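Local coordinates for benzoate 1,2-dioxygenase beta subunit (Burkholderia mallei ATCC 23344, PDB 3E99), which probably serves as the small, structural subunit of the oxygenase that adds both atoms of dioxygen to benzoate, the first step of its breakdown, at residues A[73-76]-A[77-81]; A[4-7]-A[8-11]; A[64-67]-A[68-72]. All coordinates share one frame; numbering follows the deposited sequence. Where two conformers were deposited one is given.

From the N terminus, contact 2 comes first: residues 4-11 turn out of a loop into helix 7-22, which lies against strands 89-103 and 106-119 of the sheet. Contacts 3 and 1 follow in series on helix 66-82, residues 64-72 opening that helix after strand 59-63 and residues 73-81 carrying it almost to its end. None nests in or crosses another, and each closes no more than one or two helical turns. Contacts 1 and 3 adjoin, their centres about 14 Å apart, and both face helix 26-30. Contacts 1 and 2 lie on opposite sides of the chain's centre, their own centres about 33 Å apart.

Contact 1 of 3, residues A[73-76]-A[77-81]; sequences VFRI and KTERS
Arg-75 and Glu-79, one turn apart on helix 66-82, meet in a salt bridge: Arg-75 NH1 stands 3.0 Å from Glu-79 OE1. The carboxylate lies at the edge of the guanidinium, with the two planes 53° apart, and the second oxygen, OE2, takes a weak bond from the same NH1. The arginine chain runs extended to CD, then bends at chi3 (49°), bringing NH1 round to the glutamate. NH2 goes instead to Asp-160, so the guanidinium is shared between two acids.

Underneath runs the regular i to i+4 pattern. Lys-77 N gives its hydrogen to Val-73 O at 2.9 Å, Thr-78 N to Phe-74 O, Glu-79 N to Arg-75 O and Arg-80 N to Ile-76 O. Thr-78 OG1 also lies 3.0 Å from Phe-74 O and 3.5 Å from Phe-74 CE1. Further on, Ser-81 OG donates to Thr-78 O at 2.8 Å.

The other two basic side chains have acids outside the two segments: Lys-77 NZ pairs with Asp-27 and Arg-80 NH1 with Asp-87. Their aliphatic parts stay close, Lys-77 CE 3.8 Å from Val-73 CG1 and Arg-80 CD beside Ile-76 CG2. Val-73 and Ile-76 pack on Trp-26 of helix 26-30. With each of its basic side chains matched to an acid, this stretch is probably tied to its surroundings by charge as well as by apolar packing.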
ATOM      1  N   VAL A  73     -23.935  -9.036   8.694  1.00 22.20           N
ATOM      2  CA  VAL A  73     -23.040 -10.176   8.990  1.00 24.08           C
ATOM      3  C   VAL A  73     -23.849 -11.471   9.066  1.00 23.07           C
ATOM      4  O   VAL A  73     -23.387 -12.504   8.598  1.00 18.98           O
ATOM      5  CB  VAL A  73     -22.218  -9.925  10.294  1.00 25.90           C
ATOM      6  CG1 VAL A  73     -21.723 -11.227  10.910  1.00 27.17           C
ATOM      7  CG2 VAL A  73     -21.088  -8.927  10.056  1.00 23.37           C
ATOM      8  N   PHE A  74     -25.054 -11.432   9.639  1.00 22.82           N
ATOM      9  CA  PHE A  74     -25.911 -12.600   9.675  1.00 22.58           C
ATOM     10  C   PHE A  74     -26.190 -13.064   8.247  1.00 22.93           C
ATOM     11  O   PHE A  74     -26.119 -14.249   7.984  1.00 21.53           O
ATOM     12  CB  PHE A  74     -27.269 -12.368  10.393  1.00 22.47           C
ATOM     13  CG  PHE A  74     -27.967 -13.674  10.760  1.00 20.31           C
ATOM     14  CD1 PHE A  74     -28.812 -14.325   9.863  1.00 19.54           C
ATOM     15  CD2 PHE A  74     -27.715 -14.264  11.985  1.00 22.43           C
ATOM     16  CE1 PHE A  74     -29.386 -15.504  10.189  1.00 20.95           C
ATOM     17  CE2 PHE A  74     -28.296 -15.440  12.337  1.00 23.65           C
ATOM     18  CZ  PHE A  74     -29.139 -16.068  11.450  1.00 24.45           C
ATOM     19  N   ARG A  75     -26.525 -12.127   7.336  1.00 28.06           N
ATOM     20  CA  ARG A  75     -26.786 -12.486   5.920  1.00 26.39           C
ATOM     21  C   ARG A  75     -25.552 -13.129   5.258  1.00 24.73           C
ATOM     22  O   ARG A  75     -25.667 -14.114   4.532  1.00 23.96           O
ATOM     23  CB  ARG A  75     -27.272 -11.279   5.073  1.00 26.23           C
ATOM     24  CG  ARG A  75     -27.549 -11.670   3.590  1.00 30.99           C
ATOM     25  CD  ARG A  75     -27.877 -10.486   2.627  1.00 35.97           C
ATOM     26  NE  ARG A  75     -26.941  -9.345   2.681  1.00 48.35           N
ATOM     27  CZ  ARG A  75     -25.651  -9.330   2.289  1.00 56.03           C
ATOM     28  NH1 ARG A  75     -25.030 -10.407   1.817  1.00 49.75           N
ATOM     29  NH2 ARG A  75     -24.955  -8.200   2.399  1.00 55.41           N
ATOM     30  N   ILE A  76     -24.390 -12.560   5.510  1.00 24.12           N
ATOM     31  CA  ILE A  76     -23.153 -13.102   4.969  1.00 25.51           C
ATOM     32  C   ILE A  76     -22.917 -14.527   5.477  1.00 23.46           C
ATOM     33  O   ILE A  76     -22.568 -15.431   4.717  1.00 22.93           O
ATOM     34  CB  ILE A  76     -21.969 -12.165   5.253  1.00 27.49           C
ATOM     35  CG1 ILE A  76     -22.055 -10.921   4.321  1.00 27.79           C
ATOM     36  CG2 ILE A  76     -20.631 -12.916   5.073  1.00 19.86           C
ATOM     37  CD1 ILE A  76     -21.400  -9.688   4.868  1.00 23.96           C
ATOM     38  N   LYS A  77     -23.078 -14.727   6.781  1.00 22.15           N
ATOM     39  CA  LYS A  77     -22.908 -16.064   7.337  1.00 23.97           C
ATOM     40  C   LYS A  77     -23.878 -17.037   6.678  1.00 24.12           C
ATOM     41  O   LYS A  77     -23.492 -18.178   6.317  1.00 21.09           O
ATOM     42  CB  LYS A  77     -23.101 -16.047   8.865  1.00 20.87           C
ATOM     43  CG  LYS A  77     -22.080 -15.302   9.640  1.00 23.34           C
ATOM     44  CD  LYS A  77     -22.322 -15.519  11.137  1.00 20.13           C
ATOM     45  CE  LYS A  77     -21.290 -14.847  12.009  1.00 28.36           C
ATOM     46  NZ  LYS A  77     -21.738 -14.922  13.434  1.00 28.50           N
ATOM     47  N   THR A  78     -25.133 -16.601   6.465  1.00 24.64           N
ATOM     48  CA  THR A  78     -26.144 -17.489   5.878  1.00 23.13           C
ATOM     49  C   THR A  78     -25.767 -17.881   4.454  1.00 24.88           C
ATOM     50  O   THR A  78     -25.806 -19.046   4.101  1.00 25.32           O
ATOM     51  CB  THR A  78     -27.560 -16.874   5.895  1.00 22.51           C
ATOM     52  OG1 THR A  78     -27.898 -16.551   7.235  1.00 24.91           O
ATOM     53  CG2 THR A  78     -28.581 -17.863   5.370  1.00 27.21           C
ATOM     54  N   GLU A  79     -25.356 -16.906   3.656  1.00 27.24           N
ATOM     55  CA  GLU A  79     -24.879 -17.174   2.295  1.00 29.11           C
ATOM     56  C   GLU A  79     -23.711 -18.162   2.288  1.00 26.78           C
ATOM     57  O   GLU A  79     -23.677 -19.084   1.494  1.00 25.51           O
ATOM     58  CB  GLU A  79     -24.464 -15.850   1.606  1.00 30.05           C
ATOM     59  CG  GLU A  79     -25.678 -14.969   1.281  1.00 34.03           C
ATOM     60  CD  GLU A  79     -25.333 -13.599   0.717  1.00 40.06           C
ATOM     61  OE1 GLU A  79     -24.176 -13.108   0.889  1.00 53.28           O
ATOM     62  OE2 GLU A  79     -26.269 -13.005   0.120  1.00 61.02           O
ATOM     63  N   ARG A  80     -22.755 -17.975   3.186  1.00 28.28           N
ATOM     64  CA  ARG A  80     -21.568 -18.808   3.218  1.00 27.44           C
ATOM     65  C   ARG A  80     -21.804 -20.215   3.725  1.00 30.69           C
ATOM     66  O   ARG A  80     -21.054 -21.131   3.404  1.00 28.60           O
ATOM     67  CB  ARG A  80     -20.479 -18.116   4.045  1.00 31.24           C
ATOM     68  CG  ARG A  80     -19.935 -16.866   3.359  1.00 32.45           C
ATOM     69  CD  ARG A  80     -18.942 -16.127   4.223  1.00 36.71           C
ATOM     70  NE  ARG A  80     -17.843 -17.012   4.578  1.00 32.95           N
ATOM     71  CZ  ARG A  80     -16.815 -17.290   3.783  1.00 39.13           C
ATOM     72  NH1 ARG A  80     -16.731 -16.728   2.584  1.00 45.68           N
ATOM     73  NH2 ARG A  80     -15.871 -18.133   4.202  1.00 42.69           N
ATOM     74  N   SER A  81     -22.862 -20.411   4.500  1.00 30.15           N
ATOM     75  CA  SER A  81     -23.046 -21.676   5.175  1.00 33.45           C
ATOM     76  C   SER A  81     -23.410 -22.799   4.192  1.00 39.04           C
ATOM     77  O   SER A  81     -23.191 -23.957   4.487  1.00 41.56           O
ATOM     78  CB  SER A  81     -24.094 -21.528   6.269  1.00 30.44           C
ATOM     79  OG  SER A  81     -25.357 -21.365   5.693  1.00 28.59           O
TER

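Contact 2 of 3, residues A[4-7]-A[8-11]; sequences TIDL and ADIQ
Asp-6 and Asp-9 answer each other across the first turn of helix 7-22, each carboxylate accepting from the other's backbone nitrogen. Asp-9 can be followed outward. Its CB lies 3.4 Å from Asp-6 O, with Ile-5 CG2 also near. Next comes CG, 3.3 Å from Asp-6 OD1 and turned beside its own backbone N (chi1 -64°), which points the carboxylate back toward the start of the helix. Of the two oxygens, OD1 keeps the greater distance from Asp-6 OD1, while OD2 takes the hydrogen of Asp-6 N at 3.1 Å. That bond is fairly straight and enters on the anti side of OD2, 29° out of the carboxylate plane.

The return bond runs from Asp-9 N to Asp-6 OD1 at 2.9 Å and meets that oxygen nearly along its C-O axis. Asp-6 CG sits between its own N and carbonyl carbon (chi1 62°), and this brings OD1 in front of Asp-9 N. Together the two bonds make a capping box, with Asp-6 as the N-cap. The price is two acidic oxygens side by side: Asp-6 OD1 and Asp-9 OD2 are 3.1 Å apart. The N-H groups of the helix start would probably offset part of that repulsion.

Beyond the box, Ile-10 N bonds to Asp-6 O in the carbonyl plane, and Gln-11 N to Leu-7 O at 2.8 Å. An apolar patch flanks the cap where Ile-5 CG2 meets Ile-10 CG1 at 3.9 Å, the two side chains crossing at about a right angle. Both isoleucines also touch His-107 and Phe-136. Leu-7 CG lies 3.8 Å from Gln-11 OE1, and both side chains rest on Val-97 of strand 89-103.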
ATOM      1  N   THR A   4      -2.155   7.887  25.739  1.00 31.64           N
ATOM      2  CA  THR A   4      -1.388   8.460  24.653  1.00 32.27           C
ATOM      3  C   THR A   4      -1.512   7.457  23.505  1.00 33.04           C
ATOM      4  O   THR A   4      -1.266   6.266  23.667  1.00 38.91           O
ATOM      5  CB  THR A   4       0.075   8.834  25.032  1.00 34.47           C
ATOM      6  OG1 THR A   4       0.848   7.668  25.309  1.00 41.93           O
ATOM      7  CG2 THR A   4       0.099   9.781  26.266  1.00 23.45           C
ATOM      8  N   ILE A   5      -2.019   7.951  22.390  1.00 28.53           N
ATOM      9  CA  ILE A   5      -2.350   7.167  21.232  1.00 28.80           C
ATOM     10  C   ILE A   5      -1.645   7.913  20.132  1.00 28.63           C
ATOM     11  O   ILE A   5      -1.743   9.150  20.039  1.00 27.33           O
ATOM     12  CB  ILE A   5      -3.873   7.135  20.980  1.00 28.23           C
ATOM     13  CG1 ILE A   5      -4.602   6.384  22.088  1.00 35.62           C
ATOM     14  CG2 ILE A   5      -4.228   6.477  19.615  1.00 36.62           C
ATOM     15  CD1 ILE A   5      -4.256   4.909  22.156  1.00 34.79           C
ATOM     16  N   ASP A   6      -0.885   7.181  19.331  1.00 28.84           N
ATOM     17  CA  ASP A   6      -0.233   7.774  18.192  1.00 27.24           C
ATOM     18  C   ASP A   6      -0.676   7.067  16.902  1.00 26.75           C
ATOM     19  O   ASP A   6      -1.508   6.140  16.909  1.00 25.40           O
ATOM     20  CB  ASP A   6       1.283   7.731  18.360  1.00 26.98           C
ATOM     21  CG  ASP A   6       1.844   6.326  18.451  1.00 31.78           C
ATOM     22  OD1 ASP A   6       1.196   5.353  18.029  1.00 32.00           O
ATOM     23  OD2 ASP A   6       2.988   6.190  18.920  1.00 33.83           O
ATOM     24  N   LEU A   7      -0.081   7.494  15.795  1.00 26.50           N
ATOM     25  CA  LEU A   7      -0.454   6.988  14.491  1.00 25.89           C
ATOM     26  C   LEU A   7      -0.209   5.511  14.383  1.00 22.73           C
ATOM     27  O   LEU A   7      -1.016   4.798  13.789  1.00 24.38           O
ATOM     28  CB  LEU A   7       0.311   7.738  13.393  1.00 27.35           C
ATOM     29  CG  LEU A   7       0.035   7.310  11.977  1.00 29.33           C
ATOM     30  CD1 LEU A   7      -1.454   7.506  11.647  1.00 27.39           C
ATOM     31  CD2 LEU A   7       0.961   8.097  11.010  1.00 30.33           C
ATOM     32  N   ALA A   8       0.884   5.023  14.953  1.00 25.33           N
ATOM     33  CA  ALA A   8       1.156   3.594  14.941  1.00 26.61           C
ATOM     34  C   ALA A   8       0.096   2.788  15.688  1.00 27.74           C
ATOM     35  O   ALA A   8      -0.291   1.724  15.230  1.00 26.84           O
ATOM     36  CB  ALA A   8       2.559   3.266  15.439  1.00 27.06           C
ATOM     37  N   ASP A   9      -0.382   3.296  16.823  1.00 25.11           N
ATOM     38  CA  ASP A   9      -1.465   2.620  17.534  1.00 24.89           C
ATOM     39  C   ASP A   9      -2.739   2.548  16.673  1.00 21.19           C
ATOM     40  O   ASP A   9      -3.434   1.526  16.630  1.00 24.63           O
ATOM     41  CB  ASP A   9      -1.774   3.331  18.830  1.00 22.13           C
ATOM     42  CG  ASP A   9      -0.631   3.293  19.791  1.00 32.50           C
ATOM     43  OD1 ASP A   9       0.069   2.251  19.864  1.00 33.27           O
ATOM     44  OD2 ASP A   9      -0.423   4.328  20.444  1.00 28.96           O
ATOM     45  N   ILE A  10      -3.044   3.652  16.006  1.00 24.09           N
ATOM     46  CA  ILE A  10      -4.182   3.715  15.115  1.00 22.00           C
ATOM     47  C   ILE A  10      -4.033   2.747  13.942  1.00 24.51           C
ATOM     48  O   ILE A  10      -4.969   2.050  13.596  1.00 26.03           O
ATOM     49  CB  ILE A  10      -4.451   5.159  14.623  1.00 24.02           C
ATOM     50  CG1 ILE A  10      -4.788   6.104  15.798  1.00 22.66           C
ATOM     51  CG2 ILE A  10      -5.615   5.179  13.582  1.00 20.84           C
ATOM     52  CD1 ILE A  10      -4.730   7.594  15.484  1.00 19.62           C
ATOM     53  N   GLN A  11      -2.848   2.719  13.317  1.00 22.93           N
ATOM     54  CA  GLN A  11      -2.551   1.815  12.211  1.00 25.60           C
ATOM     55  C   GLN A  11      -2.697   0.344  12.641  1.00 22.73           C
ATOM     56  O   GLN A  11      -3.285  -0.481  11.927  1.00 26.10           O
ATOM     57  CB  GLN A  11      -1.154   2.130  11.626  1.00 22.10           C
ATOM     58  CG  GLN A  11      -1.145   3.420  10.803  1.00 23.98           C
ATOM     59  CD  GLN A  11       0.235   3.852  10.335  1.00 28.62           C
ATOM     60  OE1 GLN A  11       1.191   3.831  11.093  1.00 27.94           O
ATOM     61  NE2 GLN A  11       0.329   4.271   9.088  1.00 29.10           N
TER

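Contact 3 of 3, residues A[64-67]-A[68-72]; sequences PNRQ and GLEDR
A single carboxylate oxygen, Glu-70 OE2, takes both NE and NH2 of Arg-66, an i to i+4 salt bridge on the first turn of helix 66-82, in a domain of the NTF2-like family. The arginine grips side-on: NE, 2.9 Å from Glu-70 OE2, and NH2, 3.3 Å from it, both donate from the same face of the carboxylate. OE2 lies in the guanidinium plane, yet the two planes stand 83° apart. Arg-66 NH1 turns elsewhere, to Tyr-33 O, so the guanidinium also ties the helix start to strand 33-34. The tight side is that of Leu-69, buried against Trp-29, Leu-30 and Tyr-63, its CB 3.3 Å from Arg-66 O.

Gln-67 lies on the looser, exposed side. With CG anti to its N (chi1 179°), its extended chain passes Asp-71 obliquely; CG comes 3.7 Å from Asp-71 OD2, and the amide and carboxylate planes are 60° apart. The firm link here is backbone, from Asp-71 N to Gln-67 O. At the start of the helix a water bridges the two segments, accepting from Gly-68 N at 2.8 Å and donating to Asn-65 OD1 at 2.5 Å.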
ATOM      1  N   PRO A  64     -27.286   3.476  10.967  1.00 30.02           N
ATOM      2  CA  PRO A  64     -27.221   4.464  12.025  1.00 31.57           C
ATOM      3  C   PRO A  64     -26.713   3.921  13.338  1.00 31.33           C
ATOM      4  O   PRO A  64     -26.440   4.687  14.265  1.00 31.43           O
ATOM      5  CB  PRO A  64     -28.665   4.918  12.156  1.00 34.15           C
ATOM      6  CG  PRO A  64     -29.455   3.725  11.812  1.00 34.47           C
ATOM      7  CD  PRO A  64     -28.665   2.997  10.763  1.00 30.41           C
ATOM      8  N   ASN A  65     -26.598   2.600  13.426  1.00 31.24           N
ATOM      9  CA  ASN A  65     -25.961   1.981  14.577  1.00 29.99           C
ATOM     10  C   ASN A  65     -25.444   0.640  14.150  1.00 27.92           C
ATOM     11  O   ASN A  65     -25.606   0.250  13.008  1.00 21.86           O
ATOM     12  CB  ASN A  65     -26.953   1.878  15.738  1.00 32.11           C
ATOM     13  CG  ASN A  65     -28.211   1.197  15.340  1.00 34.87           C
ATOM     14  OD1 ASN A  65     -28.180   0.178  14.674  1.00 34.34           O
ATOM     15  ND2 ASN A  65     -29.352   1.777  15.721  1.00 41.63           N
ATOM     16  N   ARG A  66     -24.820  -0.074  15.068  1.00 28.94           N
ATOM     17  CA  ARG A  66     -24.213  -1.336  14.704  1.00 28.20           C
ATOM     18  C   ARG A  66     -25.219  -2.450  14.371  1.00 28.94           C
ATOM     19  O   ARG A  66     -24.905  -3.349  13.633  1.00 27.21           O
ATOM     20  CB  ARG A  66     -23.316  -1.814  15.808  1.00 26.44           C
ATOM     21  CG  ARG A  66     -22.247  -2.777  15.288  1.00 30.07           C
ATOM     22  CD  ARG A  66     -21.371  -3.179  16.401  1.00 33.64           C
ATOM     23  NE  ARG A  66     -22.016  -4.230  17.141  1.00 35.68           N
ATOM     24  CZ  ARG A  66     -21.422  -4.984  18.055  1.00 44.03           C
ATOM     25  NH1 ARG A  66     -20.159  -4.778  18.393  1.00 41.74           N
ATOM     26  NH2 ARG A  66     -22.107  -5.961  18.637  1.00 46.71           N
ATOM     27  N   GLN A  67     -26.426  -2.393  14.902  1.00 28.74           N
ATOM     28  CA  GLN A  67     -27.387  -3.434  14.599  1.00 28.91           C
ATOM     29  C   GLN A  67     -27.468  -3.734  13.105  1.00 27.90           C
ATOM     30  O   GLN A  67     -27.538  -4.883  12.715  1.00 25.84           O
ATOM     31  CB  GLN A  67     -28.781  -3.073  15.122  1.00 27.40           C
ATOM     32  CG  GLN A  67     -29.861  -4.122  14.815  1.00 29.45           C
ATOM     33  CD  GLN A  67     -31.167  -3.749  15.428  1.00 27.67           C
ATOM     34  OE1 GLN A  67     -31.225  -3.455  16.601  1.00 33.07           O
ATOM     35  NE2 GLN A  67     -32.230  -3.748  14.637  1.00 35.67           N
ATOM     36  N   GLY A  68     -27.469  -2.715  12.260  1.00 29.35           N
ATOM     37  CA  GLY A  68     -27.545  -2.933  10.823  1.00 29.45           C
ATOM     38  C   GLY A  68     -26.369  -3.765  10.337  1.00 30.99           C
ATOM     39  O   GLY A  68     -26.521  -4.618   9.466  1.00 31.87           O
ATOM     40  N   LEU A  69     -25.192  -3.530  10.911  1.00 29.32           N
ATOM     41  CA  LEU A  69     -24.004  -4.290  10.528  1.00 29.68           C
ATOM     42  C   LEU A  69     -24.115  -5.733  11.000  1.00 26.19           C
ATOM     43  O   LEU A  69     -23.626  -6.625  10.318  1.00 26.27           O
ATOM     44  CB  LEU A  69     -22.724  -3.693  11.114  1.00 31.72           C
ATOM     45  CG  LEU A  69     -22.169  -2.428  10.461  1.00 36.36           C
ATOM     46  CD1 LEU A  69     -20.924  -1.978  11.210  1.00 29.21           C
ATOM     47  CD2 LEU A  69     -21.879  -2.669   8.982  1.00 27.69           C
ATOM     48  N   GLU A  70     -24.702  -5.931  12.183  1.00 25.91           N
ATOM     49  CA  GLU A  70     -24.907  -7.279  12.747  1.00 23.40           C
ATOM     50  C   GLU A  70     -25.807  -8.051  11.824  1.00 23.49           C
ATOM     51  O   GLU A  70     -25.573  -9.221  11.515  1.00 23.00           O
ATOM     52  CB  GLU A  70     -25.515  -7.203  14.147  1.00 24.76           C
ATOM     53  CG  GLU A  70     -24.547  -6.608  15.226  1.00 19.55           C
ATOM     54  CD  GLU A  70     -25.263  -6.099  16.438  1.00 29.41           C
ATOM     55  OE1 GLU A  70     -26.299  -6.670  16.805  1.00 34.69           O
ATOM     56  OE2 GLU A  70     -24.804  -5.110  17.028  1.00 32.17           O
ATOM     57  N   ASP A  71     -26.886  -7.418  11.394  1.00 26.38           N
ATOM     58  CA  ASP A  71     -27.802  -8.109  10.493  1.00 26.04           C
ATOM     59  C   ASP A  71     -27.128  -8.456   9.164  1.00 23.96           C
ATOM     60  O   ASP A  71     -27.369  -9.496   8.597  1.00 27.59           O
ATOM     61  CB  ASP A  71     -29.063  -7.293  10.258  1.00 25.17           C
ATOM     62  CG  ASP A  71     -29.802  -6.975  11.561  1.00 34.93           C
ATOM     63  OD1 ASP A  71     -29.764  -7.774  12.537  1.00 25.17           O
ATOM     64  OD2 ASP A  71     -30.440  -5.916  11.604  1.00 34.44           O
ATOM     65  N   ARG A  72     -26.305  -7.564   8.660  1.00 25.72           N
ATOM     66  CA  ARG A  72     -25.616  -7.821   7.410  0.50 24.24           C
ATOM     67  C   ARG A  72     -24.632  -8.986   7.570  1.00 23.85           C
ATOM     68  O   ARG A  72     -24.520  -9.823   6.685  1.00 25.87           O
ATOM     69  CB  ARG A  72     -24.903  -6.567   6.937  0.50 25.30           C
ATOM     70  CG  ARG A  72     -24.439  -6.636   5.506  0.50 28.27           C
ATOM     71  CD  ARG A  72     -23.798  -5.303   5.092  0.50 34.21           C
ATOM     72  NE  ARG A  72     -24.742  -4.410   4.416  0.50 34.99           N
ATOM     73  CZ  ARG A  72     -24.678  -4.060   3.131  0.50 39.28           C
ATOM     74  NH1 ARG A  72     -23.738  -4.543   2.324  0.50 38.43           N
ATOM     75  NH2 ARG A  72     -25.589  -3.232   2.634  0.50 41.57           N
TER
HETATM   76  O   HOH W   1     -28.496  -0.085  12.211  1.00 37.74           O